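Local atomic coordinates of glycoside hydrolase family 43 (Halothermothrix orenii, PDB entry 4QQS), a protein that hydrolyses glycosidic bonds, with alpha-L-arabinofuranosidase activity, and probably takes part in the breakdown of xylan and related plant polysaccharides. Residues A[217-222]-A[252-257]; A[193-197]-A[209-214]; A[15-20]-A[270-274]; A[221-225]-A[237-243]. All coordinates share one frame; numbering follows the deposited sequence. Where two conformers were deposited one is given.

All four contacts are largely buried, and they run from the middle of the five-bladed propeller toward its flank. Contact 3 lies nearest the centre of the chain and joins the first strand of one blade to a strand of the last, mainly through side chains. Contact 2 is a true antiparallel strand pair carrying Glu195. Contact 1 bridges these two, touching contact 2 through Tyr220 and contact 3 through Gly255, and brings His256 to the sodium ion. Contact 4 shares Ser221 and Ile222 with contact 1 but lies farthest out; there backbone bonds and near-parallel, offset tyrosines replace the carboxylates, histidines and waters of the centre.

Contact 1. Residues A[217-222]-A[252-257]; sequences SPDYSI and SGPGHN. With NA (sodium ion), chain D.
Tyr220 and Ile222 pack against the Gly253–Asn257 backbone in a buried contact between a loop with the strand that follows it and the crossing segment that leads into strand 257-261, an outermost strand of the next propeller sheet. The backbones hardly bond: Gly253 N gives a weak, bent bond (130°) to Pro218 O at 3.0 Å. Closer to the strand, two CA-H...O contacts take over, Gly253 CA to Tyr220 O at 3.2 Å and Ser221 CA to Pro254 O at 3.2 Å. The Tyr220 ring, its CG anti to the backbone N (chi1 -158°), runs along the other chain, with CE2 at 3.7 Å from Gly255 CA and Gly253 O at the ring edge. Gly255, with no side chain, lets CE2 of Tyr220 lie directly on its CA. Ile222 reaches over the same glycine from the strand side, Ile222 CD1 lying 3.6 Å from Gly255 CA, while its CG2 touches Asn257 OD1. At the far end Ser252 OG sits against CA and CB of Pro218.

His256 points alongside Tyr220 and goes on past it, binding the sodium ion through NE2 at 2.8 Å; four waters and Glu75 complete the site. One of those waters also donates to Asn257 O, 2.7 Å away. Tyr220 OH is hydrogen-bonded to Glu195, the predicted proton donor, and His256 lies beside Asp126, predicted to tune it. The glycine-rich backbone thus lets an aromatic ring slide in close, and the tyrosine hydroxyl and the metal-binding imidazole are delivered together to the predicted catalytic centre.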
loop_
_atom_site.group_PDB
_atom_site.type_symbol
_atom_site.label_atom_id
_atom_site.label_comp_id
_atom_site.label_asym_id
_atom_site.label_seq_id
_atom_site.Cartn_x
_atom_site.Cartn_y
_atom_site.Cartn_z
ATOM N N SER A 217 10.927 3.699 -12.322
ATOM C CA SER A 217 11.359 5.031 -12.734
ATOM C C SER A 217 11.511 5.956 -11.533
ATOM O O SER A 217 10.742 5.845 -10.581
ATOM C CB SER A 217 10.315 5.629 -13.675
ATOM O OG SER A 217 10.557 7.002 -13.916
ATOM N N PRO A 218 12.462 6.906 -11.584
ATOM C CA PRO A 218 12.533 7.920 -10.526
ATOM C C PRO A 218 11.227 8.701 -10.386
ATOM O O PRO A 218 10.976 9.260 -9.321
ATOM C CB PRO A 218 13.682 8.825 -10.985
ATOM C CG PRO A 218 14.466 7.971 -11.877
ATOM C CD PRO A 218 13.519 7.092 -12.584
ATOM N N ASP A 219 10.412 8.720 -11.438
ATOM C CA ASP A 219 9.175 9.484 -11.446
ATOM C C ASP A 219 7.994 8.793 -10.767
ATOM O O ASP A 219 6.915 9.377 -10.706
ATOM C CB ASP A 219 8.813 9.884 -12.872
ATOM C CG ASP A 219 9.813 10.859 -13.452
ATOM O OD1 ASP A 219 10.197 11.813 -12.737
ATOM O OD2 ASP A 219 10.226 10.650 -14.614
ATOM N N TYR A 220 8.186 7.577 -10.256
ATOM C CA TYR A 220 7.175 6.985 -9.383
ATOM C C TYR A 220 6.916 7.991 -8.268
ATOM O O TYR A 220 7.853 8.561 -7.712
ATOM C CB TYR A 220 7.650 5.659 -8.825
ATOM C CG TYR A 220 6.574 4.712 -8.352
ATOM C CD1 TYR A 220 5.583 4.276 -9.211
ATOM C CD2 TYR A 220 6.588 4.206 -7.064
ATOM C CE1 TYR A 220 4.635 3.342 -8.801
ATOM C CE2 TYR A 220 5.654 3.276 -6.639
ATOM C CZ TYR A 220 4.690 2.839 -7.511
ATOM O OH TYR A 220 3.797 1.891 -7.054
ATOM N N SER A 221 5.647 8.255 -7.969
ATOM C CA SER A 221 5.313 9.307 -7.018
ATOM C C SER A 221 3.884 9.134 -6.530
ATOM O O SER A 221 3.104 8.362 -7.111
ATOM C CB SER A 221 5.549 10.688 -7.629
ATOM O OG SER A 221 5.231 10.733 -9.011
ATOM N N ILE A 222 3.565 9.849 -5.458
ATOM C CA ILE A 222 2.314 9.696 -4.731
ATOM C C ILE A 222 1.445 10.929 -4.870
ATOM O O ILE A 222 1.912 12.061 -4.674
ATOM C CB ILE A 222 2.597 9.428 -3.234
ATOM C CG1 ILE A 222 3.330 8.091 -3.096
ATOM C CG2 ILE A 222 1.316 9.453 -2.415
ATOM C CD1 ILE A 222 3.969 7.862 -1.748
ATOM N N SER A 252 14.705 8.718 -4.955
ATOM C CA SER A 252 14.131 8.331 -6.241
ATOM C C SER A 252 12.852 7.524 -6.058
ATOM O O SER A 252 12.812 6.582 -5.263
ATOM C CB SER A 252 15.150 7.473 -6.993
ATOM O OG SER A 252 14.650 7.008 -8.227
ATOM N N GLY A 253 11.813 7.891 -6.798
ATOM C CA GLY A 253 10.607 7.083 -6.860
ATOM C C GLY A 253 9.843 6.827 -5.567
ATOM O O GLY A 253 9.490 5.686 -5.289
ATOM N N PRO A 254 9.547 7.869 -4.771
ATOM C CA PRO A 254 8.790 7.618 -3.540
ATOM C C PRO A 254 7.394 7.085 -3.840
ATOM O O PRO A 254 6.657 7.675 -4.622
ATOM C CB PRO A 254 8.732 8.990 -2.872
ATOM C CG PRO A 254 8.856 9.954 -3.999
ATOM C CD PRO A 254 9.751 9.307 -5.012
ATOM N N GLY A 255 7.017 5.970 -3.225
ATOM C CA GLY A 255 5.770 5.350 -3.619
ATOM C C GLY A 255 5.238 4.271 -2.710
ATOM O O GLY A 255 5.820 3.912 -1.689
ATOM N N HIS A 256 4.068 3.806 -3.162
ATOM C CA HIS A 256 3.264 2.723 -2.567
ATOM C C HIS A 256 3.283 2.770 -1.070
ATOM O O HIS A 256 3.909 1.937 -0.388
ATOM C CB HIS A 256 3.650 1.299 -3.139
ATOM C CG HIS A 256 2.601 0.245 -2.888
ATOM N ND1 HIS A 256 2.001 -0.527 -3.819
ATOM C CD2 HIS A 256 2.063 -0.105 -1.742
ATOM C CE1 HIS A 256 1.163 -1.312 -3.244
ATOM N NE2 HIS A 256 1.165 -1.068 -1.977
ATOM N N ASN A 257 2.524 3.726 -0.536
ATOM C CA ASN A 257 2.606 4.063 0.860
ATOM C C ASN A 257 1.490 3.483 1.724
ATOM O O ASN A 257 0.415 3.083 1.263
ATOM C CB ASN A 257 2.606 5.573 1.032
ATOM C CG ASN A 257 1.241 6.183 0.792
ATOM O OD1 ASN A 257 0.824 6.391 -0.347
ATOM N ND2 ASN A 257 0.519 6.451 1.884
HETATM NA NA NA D . -1.043 -1.101 -0.320
HETATM O O HOH W 1 -0.506 1.428 -0.603
HETATM O O HOH W 2 0.414 -1.393 1.246
HETATM O O HOH W 3 -2.758 -0.841 -1.940
HETATM O O HOH W 4 -1.394 -3.206 -1.024
#

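Contact 2. Residues A[193-197]-A[209-214]; sequences WNEGP and MYSANC
Glu195 and Ser211 form an antiparallel hydrogen-bonded pair, Glu195 N to Ser211 O at 2.9 Å and Ser211 N to Glu195 O at 2.8 Å, the second almost straight (177°). Within these segments of the hairpin 191-202 and 205-212, CA-H...O contacts flank the pair, such as Pro197 CA to Met209 O at 3.2 Å. Gly196, with positive phi, kinks the first strand, and a water spans the gap, donating to Gly196 O and accepting from Ser211 OG, which is also hydrogen-bonded to His256 N.

Glu195 extends along the side of the pair that Ser211 shares. A water donates to Glu195 OE2 at 2.8 Å, the oxygen that also has Tyr220 as partner. On the other side Asn194 crosses Tyr210, Asn194 ND2 3.6 Å from Tyr210 CE2, with amide and ring planes 48° apart; Lys236 and Glu185 hold that amide, and Glu185 also takes the Tyr210 hydroxyl.

At the open end Trp193, with CG beside its own backbone N (chi1 -61°), lays its six-membered ring over the chain as it leaves the strand. Cys214 CA sits over one face of Trp193, 3.8 Å from the centroid of the six-membered ring, a CH-pi contact, and the sulfur lies obliquely at the ring.

Glu195 is the predicted proton donor, and Asp126 bonds the neighbouring Gly196 N. A regular backbone pair anchors the main chain of Glu195, while a water and hydrogen-bonding neighbours fix where its carboxylate lies.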
loop_
_atom_site.group_PDB
_atom_site.type_symbol
_atom_site.label_atom_id
_atom_site.label_comp_id
_atom_site.label_asym_id
_atom_site.label_seq_id
_atom_site.Cartn_x
_atom_site.Cartn_y
_atom_site.Cartn_z
ATOM N N TRP A 193 -0.178 3.835 -14.854
ATOM C CA TRP A 193 -0.540 3.271 -13.564
ATOM C C TRP A 193 -1.186 4.246 -12.601
ATOM O O TRP A 193 -0.673 5.343 -12.380
ATOM C CB TRP A 193 0.707 2.757 -12.829
ATOM C CG TRP A 193 1.476 1.687 -13.504
ATOM C CD1 TRP A 193 1.398 0.357 -13.283
ATOM C CD2 TRP A 193 2.505 1.875 -14.499
ATOM N NE1 TRP A 193 2.317 -0.297 -14.070
ATOM C CE2 TRP A 193 2.999 0.615 -14.834
ATOM C CE3 TRP A 193 3.052 3.007 -15.126
ATOM C CZ2 TRP A 193 4.009 0.442 -15.789
ATOM C CZ3 TRP A 193 4.051 2.841 -16.053
ATOM C CH2 TRP A 193 4.511 1.570 -16.383
ATOM N N ASN A 194 -2.274 3.793 -11.979
ATOM C CA ASN A 194 -2.661 4.248 -10.644
ATOM C C ASN A 194 -2.713 2.977 -9.800
ATOM O O ASN A 194 -3.465 2.042 -10.125
ATOM C CB ASN A 194 -4.043 4.914 -10.591
ATOM C CG ASN A 194 -4.113 6.357 -11.111
ATOM O OD1 ASN A 194 -5.208 6.914 -11.138
ATOM N ND2 ASN A 194 -2.997 6.963 -11.501
ATOM N N GLU A 195 -1.915 2.931 -8.737
ATOM C CA GLU A 195 -1.845 1.718 -7.936
ATOM C C GLU A 195 -1.575 2.068 -6.482
ATOM O O GLU A 195 -1.508 3.230 -6.106
ATOM C CB GLU A 195 -0.838 0.719 -8.523
ATOM C CG GLU A 195 0.590 1.218 -8.499
ATOM C CD GLU A 195 1.598 0.281 -9.181
ATOM O OE1 GLU A 195 1.212 -0.774 -9.722
ATOM O OE2 GLU A 195 2.805 0.604 -9.158
ATOM N N GLY A 196 -1.478 1.052 -5.643
ATOM C CA GLY A 196 -1.193 1.296 -4.244
ATOM C C GLY A 196 -2.137 2.212 -3.483
ATOM O O GLY A 196 -1.682 3.086 -2.739
ATOM N N PRO A 197 -3.454 2.002 -3.585
ATOM C CA PRO A 197 -4.374 2.842 -2.803
ATOM C C PRO A 197 -4.211 2.672 -1.294
ATOM O O PRO A 197 -3.984 1.559 -0.813
ATOM C CB PRO A 197 -5.759 2.347 -3.237
ATOM C CG PRO A 197 -5.526 0.930 -3.688
ATOM C CD PRO A 197 -4.164 0.963 -4.353
ATOM N N MET A 209 -4.719 8.071 -0.999
ATOM C CA MET A 209 -3.369 8.197 -1.509
ATOM C C MET A 209 -3.132 7.063 -2.509
ATOM O O MET A 209 -3.674 5.965 -2.351
ATOM C CB MET A 209 -2.385 8.136 -0.343
ATOM C CG MET A 209 -2.599 9.269 0.624
ATOM S SD MET A 209 -1.659 9.164 2.140
ATOM C CE MET A 209 -0.094 9.769 1.497
ATOM N N TYR A 210 -2.310 7.321 -3.521
ATOM C CA TYR A 210 -2.051 6.316 -4.548
ATOM C C TYR A 210 -0.755 6.707 -5.243
ATOM O O TYR A 210 -0.273 7.834 -5.106
ATOM C CB TYR A 210 -3.218 6.217 -5.558
ATOM C CG TYR A 210 -3.352 7.458 -6.399
ATOM C CD1 TYR A 210 -4.072 8.558 -5.966
ATOM C CD2 TYR A 210 -2.709 7.555 -7.627
ATOM C CE1 TYR A 210 -4.142 9.706 -6.727
ATOM C CE2 TYR A 210 -2.774 8.704 -8.384
ATOM C CZ TYR A 210 -3.499 9.778 -7.938
ATOM O OH TYR A 210 -3.613 10.942 -8.670
ATOM N N SER A 211 -0.217 5.767 -6.013
ATOM C CA SER A 211 1.012 5.984 -6.758
ATOM C C SER A 211 0.775 5.916 -8.257
ATOM O O SER A 211 -0.120 5.197 -8.734
ATOM C CB SER A 211 2.045 4.930 -6.364
ATOM O OG SER A 211 2.360 5.034 -4.981
ATOM N N ALA A 212 1.578 6.663 -9.008
ATOM C CA ALA A 212 1.491 6.661 -10.462
ATOM C C ALA A 212 2.892 6.683 -11.063
ATOM O O ALA A 212 3.875 6.929 -10.361
ATOM C CB ALA A 212 0.677 7.863 -10.966
ATOM N N ASN A 213 2.936 6.482 -12.383
ATOM C CA ASN A 213 4.158 6.250 -13.145
ATOM C C ASN A 213 4.733 4.876 -12.838
ATOM O O ASN A 213 4.136 4.111 -12.078
ATOM C CB ASN A 213 5.151 7.406 -12.994
ATOM C CG ASN A 213 4.529 8.714 -13.430
ATOM O OD1 ASN A 213 4.165 8.869 -14.599
ATOM N ND2 ASN A 213 4.334 9.630 -12.504
ATOM N N CYS A 214 5.832 4.532 -13.497
ATOM C CA CYS A 214 6.389 3.193 -13.391
ATOM C C CYS A 214 7.203 3.040 -12.109
ATOM O O CYS A 214 8.048 3.882 -11.812
ATOM C CB CYS A 214 7.286 2.911 -14.593
ATOM S SG CYS A 214 7.992 1.259 -14.605
HETATM O O HOH W 5 1.510 6.134 -15.079
HETATM O O HOH W 6 4.352 0.713 -11.544
HETATM O O HOH W 7 0.578 4.826 -2.771
#

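Contact 3. Residues A[15-20]-A[270-274]; sequences IGDPYV and VVYHT
Pro18 wedges its ring between Val271 and His273, and this apolar side is the tightly packed part of the contact. Pro18 CG lies 3.7 Å from Tyr272 C, CD meets the His273 ring obliquely at CD2, and the proline and histidine side chains cross at about a right angle. Farther along, Val20 CG2 touches Val271 CG1 at 3.9 Å, again nearly square to it, while Val271 CG1 reaches back to Pro18 CB at 4.0 Å. The axes of segments 16-20 and 270-274 run antiparallel and approach to 6.0 Å, with side chains filling the space between.

At the polar end the hydrogen bonding is loose, although the ring edge packs close. His273 takes chi1 near +66°, which swings its ring toward residues 16-17, and His273 CD2 comes to 2.9 Å from Asp17 N, nearly in the ring plane. From His273 NE2 a long, weak hydrogen bond of 3.5 Å goes to Asp17 OD2, with carboxylate and imidazole 53° apart. A water joins the same two atoms, donating to Asp17 OD2 at 2.8 Å and lying 3.3 Å from His273 NE2. The other oxygen of Asp17, the predicted proton acceptor, is held by Thr32.

Strand 26-32 covers Pro18 and Val20 through Leu29, and Val287 of strand 285-295 packs on Val271. Ser258 OG of strand 257-261, the strand beside 268-275 in its sheet, bonds Pro18 O and Val20 N, adding a second tie between the two sheets.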
loop_
_atom_site.group_PDB
_atom_site.type_symbol
_atom_site.label_atom_id
_atom_site.label_comp_id
_atom_site.label_asym_id
_atom_site.label_seq_id
_atom_site.Cartn_x
_atom_site.Cartn_y
_atom_site.Cartn_z
ATOM N N ILE A 15 13.029 -4.635 -0.760
ATOM C CA ILE A 15 11.600 -4.694 -0.534
ATOM C C ILE A 15 10.848 -3.790 -1.490
ATOM O O ILE A 15 11.447 -3.097 -2.316
ATOM C CB ILE A 15 11.243 -4.381 0.943
ATOM C CG1 ILE A 15 11.667 -2.974 1.376
ATOM C CG2 ILE A 15 11.888 -5.409 1.848
ATOM C CD1 ILE A 15 10.852 -1.795 0.855
ATOM N N GLY A 16 9.522 -3.812 -1.366
ATOM C CA GLY A 16 8.667 -2.769 -1.893
ATOM C C GLY A 16 7.394 -2.734 -1.069
ATOM O O GLY A 16 7.092 -3.674 -0.342
ATOM N N ASP A 17 6.640 -1.656 -1.176
ATOM C CA ASP A 17 5.241 -1.630 -0.787
ATOM C C ASP A 17 5.080 -1.782 0.733
ATOM O O ASP A 17 4.436 -2.704 1.224
ATOM C CB ASP A 17 4.461 -2.698 -1.558
ATOM C CG ASP A 17 4.809 -2.721 -3.044
ATOM O OD1 ASP A 17 4.964 -3.839 -3.596
ATOM O OD2 ASP A 17 4.930 -1.639 -3.646
ATOM N N PRO A 18 5.677 -0.867 1.497
ATOM C CA PRO A 18 5.679 -1.034 2.955
ATOM C C PRO A 18 4.352 -0.684 3.613
ATOM O O PRO A 18 3.898 0.450 3.511
ATOM C CB PRO A 18 6.764 -0.057 3.401
ATOM C CG PRO A 18 6.725 1.026 2.383
ATOM C CD PRO A 18 6.484 0.297 1.089
ATOM N N TYR A 19 3.779 -1.641 4.323
ATOM C CA TYR A 19 2.518 -1.435 5.015
ATOM C C TYR A 19 2.768 -1.548 6.508
ATOM O O TYR A 19 3.228 -2.584 6.958
ATOM C CB TYR A 19 1.490 -2.480 4.571
ATOM C CG TYR A 19 0.169 -2.264 5.263
ATOM C CD1 TYR A 19 -0.033 -2.749 6.539
ATOM C CD2 TYR A 19 -0.845 -1.546 4.673
ATOM C CE1 TYR A 19 -1.202 -2.549 7.211
ATOM C CE2 TYR A 19 -2.057 -1.350 5.344
ATOM C CZ TYR A 19 -2.211 -1.860 6.618
ATOM O OH TYR A 19 -3.375 -1.698 7.330
ATOM N N VAL A 20 2.429 -0.512 7.276
ATOM C CA VAL A 20 2.595 -0.539 8.720
ATOM C C VAL A 20 1.258 -0.530 9.416
ATOM O O VAL A 20 0.414 0.321 9.136
ATOM C CB VAL A 20 3.460 0.620 9.230
ATOM C CG1 VAL A 20 3.473 0.666 10.756
ATOM C CG2 VAL A 20 4.863 0.492 8.673
ATOM N N VAL A 270 3.466 9.124 6.896
ATOM C CA VAL A 270 3.430 8.328 5.688
ATOM C C VAL A 270 4.652 7.410 5.696
ATOM O O VAL A 270 5.756 7.825 6.061
ATOM C CB VAL A 270 3.396 9.228 4.413
ATOM C CG1 VAL A 270 4.586 10.189 4.322
ATOM C CG2 VAL A 270 3.296 8.393 3.169
ATOM N N VAL A 271 4.427 6.150 5.337
ATOM C CA VAL A 271 5.466 5.139 5.240
ATOM C C VAL A 271 5.522 4.756 3.768
ATOM O O VAL A 271 4.517 4.349 3.204
ATOM C CB VAL A 271 5.153 3.910 6.099
ATOM C CG1 VAL A 271 6.310 2.929 6.012
ATOM C CG2 VAL A 271 4.873 4.308 7.562
ATOM N N TYR A 272 6.676 4.922 3.133
ATOM C CA TYR A 272 6.780 4.804 1.687
ATOM C C TYR A 272 8.129 4.232 1.297
ATOM O O TYR A 272 9.088 4.302 2.068
ATOM C CB TYR A 272 6.555 6.174 1.015
ATOM C CG TYR A 272 7.567 7.228 1.400
ATOM C CD1 TYR A 272 7.457 7.939 2.590
ATOM C CD2 TYR A 272 8.641 7.498 0.573
ATOM C CE1 TYR A 272 8.401 8.904 2.946
ATOM C CE2 TYR A 272 9.586 8.470 0.914
ATOM C CZ TYR A 272 9.469 9.160 2.102
ATOM O OH TYR A 272 10.433 10.098 2.404
ATOM N N HIS A 273 8.206 3.670 0.098
ATOM C CA HIS A 273 9.482 3.182 -0.385
ATOM C C HIS A 273 10.138 4.169 -1.336
ATOM O O HIS A 273 9.486 5.027 -1.897
ATOM C CB HIS A 273 9.382 1.793 -1.004
ATOM C CG HIS A 273 8.586 1.687 -2.264
ATOM N ND1 HIS A 273 8.727 2.442 -3.414
ATOM C CD2 HIS A 273 7.651 0.760 -2.532
ATOM C CE1 HIS A 273 7.867 1.978 -4.319
ATOM N NE2 HIS A 273 7.223 0.953 -3.807
ATOM N N THR A 274 11.456 4.038 -1.459
ATOM C CA THR A 274 12.238 4.712 -2.497
ATOM C C THR A 274 13.246 3.705 -3.050
ATOM O O THR A 274 13.506 2.673 -2.442
ATOM C CB THR A 274 13.001 5.931 -1.949
ATOM O OG1 THR A 274 13.823 5.513 -0.857
ATOM C CG2 THR A 274 12.060 7.025 -1.497
HETATM O O HOH W 8 5.580 -0.669 -6.147
#

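Contact 4. Residues A[221-225]-A[237-243]; sequences SIGYA and YSGNPIL
Tyr224 and Tyr237 lie with ring planes only 16° apart but slid well past each other, centroids 4.9 Å apart, so that the rings barely overlap. Tyr237 CB stands over the Tyr224 face, 3.6 Å from its centroid in a CH-pi contact, and Tyr224 OH lies over the Tyr237 ring, whose opposite face is closed by Gly239 N. A chi1 of 174° turns the Tyr237 ring alongside Tyr224. Ile242 comes in at right angles: Ile242 CG2 meets the edge of Tyr224 at CD2, 3.6 Å away.

Asn240 grips the backbone of Tyr224 with both ends of its amide. Asn240 OD1 accepts from Tyr224 N at 2.9 Å, and Asn240 ND2 donates to Tyr224 O at 3.0 Å. That carbonyl also takes Tyr237 N, the two donors arriving from opposite faces of its plane. Asn240 OD1 also lies 3.2 Å from Gly223 CA, where there is no side chain.

After the cis peptide before Pro241, Ile242 and Leu243 both face Ile222 in a classic beta bulge: Ile222 O accepts from both their amides, and Ile222 N gives a straight bond to Leu243 O at 3.0 Å. Leu243 runs beside Ile222, Leu243 CD2 4.0 Å from Ile222 CD1.

On its other edge strand 221-227 pairs with 205-212, and strand 298-302 of the next blade packs through Ile298, Leu299 and Val301 on Tyr224, Tyr237, Ile242 and Leu243, with Leu299 N bonded to the Tyr224 hydroxyl.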
loop_
_atom_site.group_PDB
_atom_site.type_symbol
_atom_site.label_atom_id
_atom_site.label_comp_id
_atom_site.label_asym_id
_atom_site.label_seq_id
_atom_site.Cartn_x
_atom_site.Cartn_y
_atom_site.Cartn_z
ATOM N N SER A 221 5.647 8.255 -7.969
ATOM C CA SER A 221 5.313 9.307 -7.018
ATOM C C SER A 221 3.884 9.134 -6.530
ATOM O O SER A 221 3.104 8.362 -7.111
ATOM C CB SER A 221 5.549 10.688 -7.629
ATOM O OG SER A 221 5.231 10.733 -9.011
ATOM N N ILE A 222 3.565 9.849 -5.458
ATOM C CA ILE A 222 2.314 9.696 -4.731
ATOM C C ILE A 222 1.445 10.929 -4.870
ATOM O O ILE A 222 1.912 12.061 -4.674
ATOM C CB ILE A 222 2.597 9.428 -3.234
ATOM C CG1 ILE A 222 3.330 8.091 -3.096
ATOM C CG2 ILE A 222 1.316 9.453 -2.415
ATOM C CD1 ILE A 222 3.969 7.862 -1.748
ATOM N N GLY A 223 0.174 10.695 -5.197
ATOM C CA GLY A 223 -0.843 11.724 -5.205
ATOM C C GLY A 223 -2.002 11.317 -4.318
ATOM O O GLY A 223 -1.990 10.245 -3.713
ATOM N N TYR A 224 -3.040 12.150 -4.284
ATOM C CA TYR A 224 -4.276 11.734 -3.639
ATOM C C TYR A 224 -5.506 12.226 -4.372
ATOM O O TYR A 224 -5.441 13.132 -5.218
ATOM C CB TYR A 224 -4.330 12.140 -2.153
ATOM C CG TYR A 224 -4.607 13.600 -1.878
ATOM C CD1 TYR A 224 -5.883 14.053 -1.614
ATOM C CD2 TYR A 224 -3.575 14.523 -1.868
ATOM C CE1 TYR A 224 -6.121 15.385 -1.334
ATOM C CE2 TYR A 224 -3.802 15.851 -1.580
ATOM C CZ TYR A 224 -5.078 16.277 -1.326
ATOM O OH TYR A 224 -5.284 17.599 -1.014
ATOM N N ALA A 225 -6.626 11.617 -4.000
ATOM C CA ALA A 225 -7.950 12.020 -4.424
ATOM C C ALA A 225 -8.840 12.114 -3.203
ATOM O O ALA A 225 -8.550 11.510 -2.171
ATOM C CB ALA A 225 -8.527 11.026 -5.424
ATOM N N TYR A 237 -6.537 15.626 -6.343
ATOM C CA TYR A 237 -5.956 16.900 -5.934
ATOM C C TYR A 237 -5.228 17.550 -7.112
ATOM O O TYR A 237 -4.353 16.946 -7.747
ATOM C CB TYR A 237 -4.996 16.663 -4.763
ATOM C CG TYR A 237 -4.233 17.894 -4.338
ATOM C CD1 TYR A 237 -4.880 19.095 -4.109
ATOM C CD2 TYR A 237 -2.855 17.848 -4.175
ATOM C CE1 TYR A 237 -4.176 20.225 -3.738
ATOM C CE2 TYR A 237 -2.137 18.975 -3.779
ATOM C CZ TYR A 237 -2.805 20.161 -3.563
ATOM O OH TYR A 237 -2.118 21.291 -3.196
ATOM N N SER A 238 -5.548 18.808 -7.379
ATOM C CA SER A 238 -4.965 19.505 -8.513
ATOM C C SER A 238 -3.453 19.679 -8.395
ATOM O O SER A 238 -2.756 19.788 -9.406
ATOM C CB SER A 238 -5.617 20.866 -8.665
ATOM O OG SER A 238 -5.260 21.697 -7.567
ATOM N N GLY A 239 -2.944 19.704 -7.162
ATOM C CA GLY A 239 -1.533 19.906 -6.904
ATOM C C GLY A 239 -0.706 18.640 -6.798
ATOM O O GLY A 239 0.433 18.698 -6.355
ATOM N N ASN A 240 -1.255 17.497 -7.202
ATOM C CA ASN A 240 -0.488 16.256 -7.209
ATOM C C ASN A 240 0.753 16.385 -8.096
ATOM O O ASN A 240 0.761 17.134 -9.067
ATOM C CB ASN A 240 -1.339 15.130 -7.772
ATOM C CG ASN A 240 -2.319 14.534 -6.772
ATOM O OD1 ASN A 240 -2.140 14.628 -5.554
ATOM N ND2 ASN A 240 -3.345 13.872 -7.294
ATOM N N PRO A 241 1.808 15.633 -7.781
ATOM C CA PRO A 241 1.942 14.711 -6.653
ATOM C C PRO A 241 2.264 15.442 -5.352
ATOM O O PRO A 241 2.850 16.529 -5.355
ATOM C CB PRO A 241 3.124 13.828 -7.077
ATOM C CG PRO A 241 3.974 14.748 -7.898
ATOM C CD PRO A 241 2.993 15.607 -8.656
ATOM N N ILE A 242 1.905 14.811 -4.237
ATOM C CA ILE A 242 2.240 15.327 -2.912
ATOM C C ILE A 242 3.569 14.804 -2.378
ATOM O O ILE A 242 4.110 15.383 -1.436
ATOM C CB ILE A 242 1.105 15.098 -1.891
ATOM C CG1 ILE A 242 0.907 13.620 -1.579
ATOM C CG2 ILE A 242 -0.180 15.739 -2.393
ATOM C CD1 ILE A 242 -0.030 13.405 -0.390
ATOM N N LEU A 243 4.106 13.747 -2.981
ATOM C CA LEU A 243 5.395 13.218 -2.575
ATOM C C LEU A 243 6.079 12.730 -3.841
ATOM O O LEU A 243 5.587 11.827 -4.529
ATOM C CB LEU A 243 5.219 12.119 -1.540
ATOM C CG LEU A 243 6.504 11.682 -0.838
ATOM C CD1 LEU A 243 7.169 12.826 -0.078
ATOM C CD2 LEU A 243 6.220 10.529 0.115
#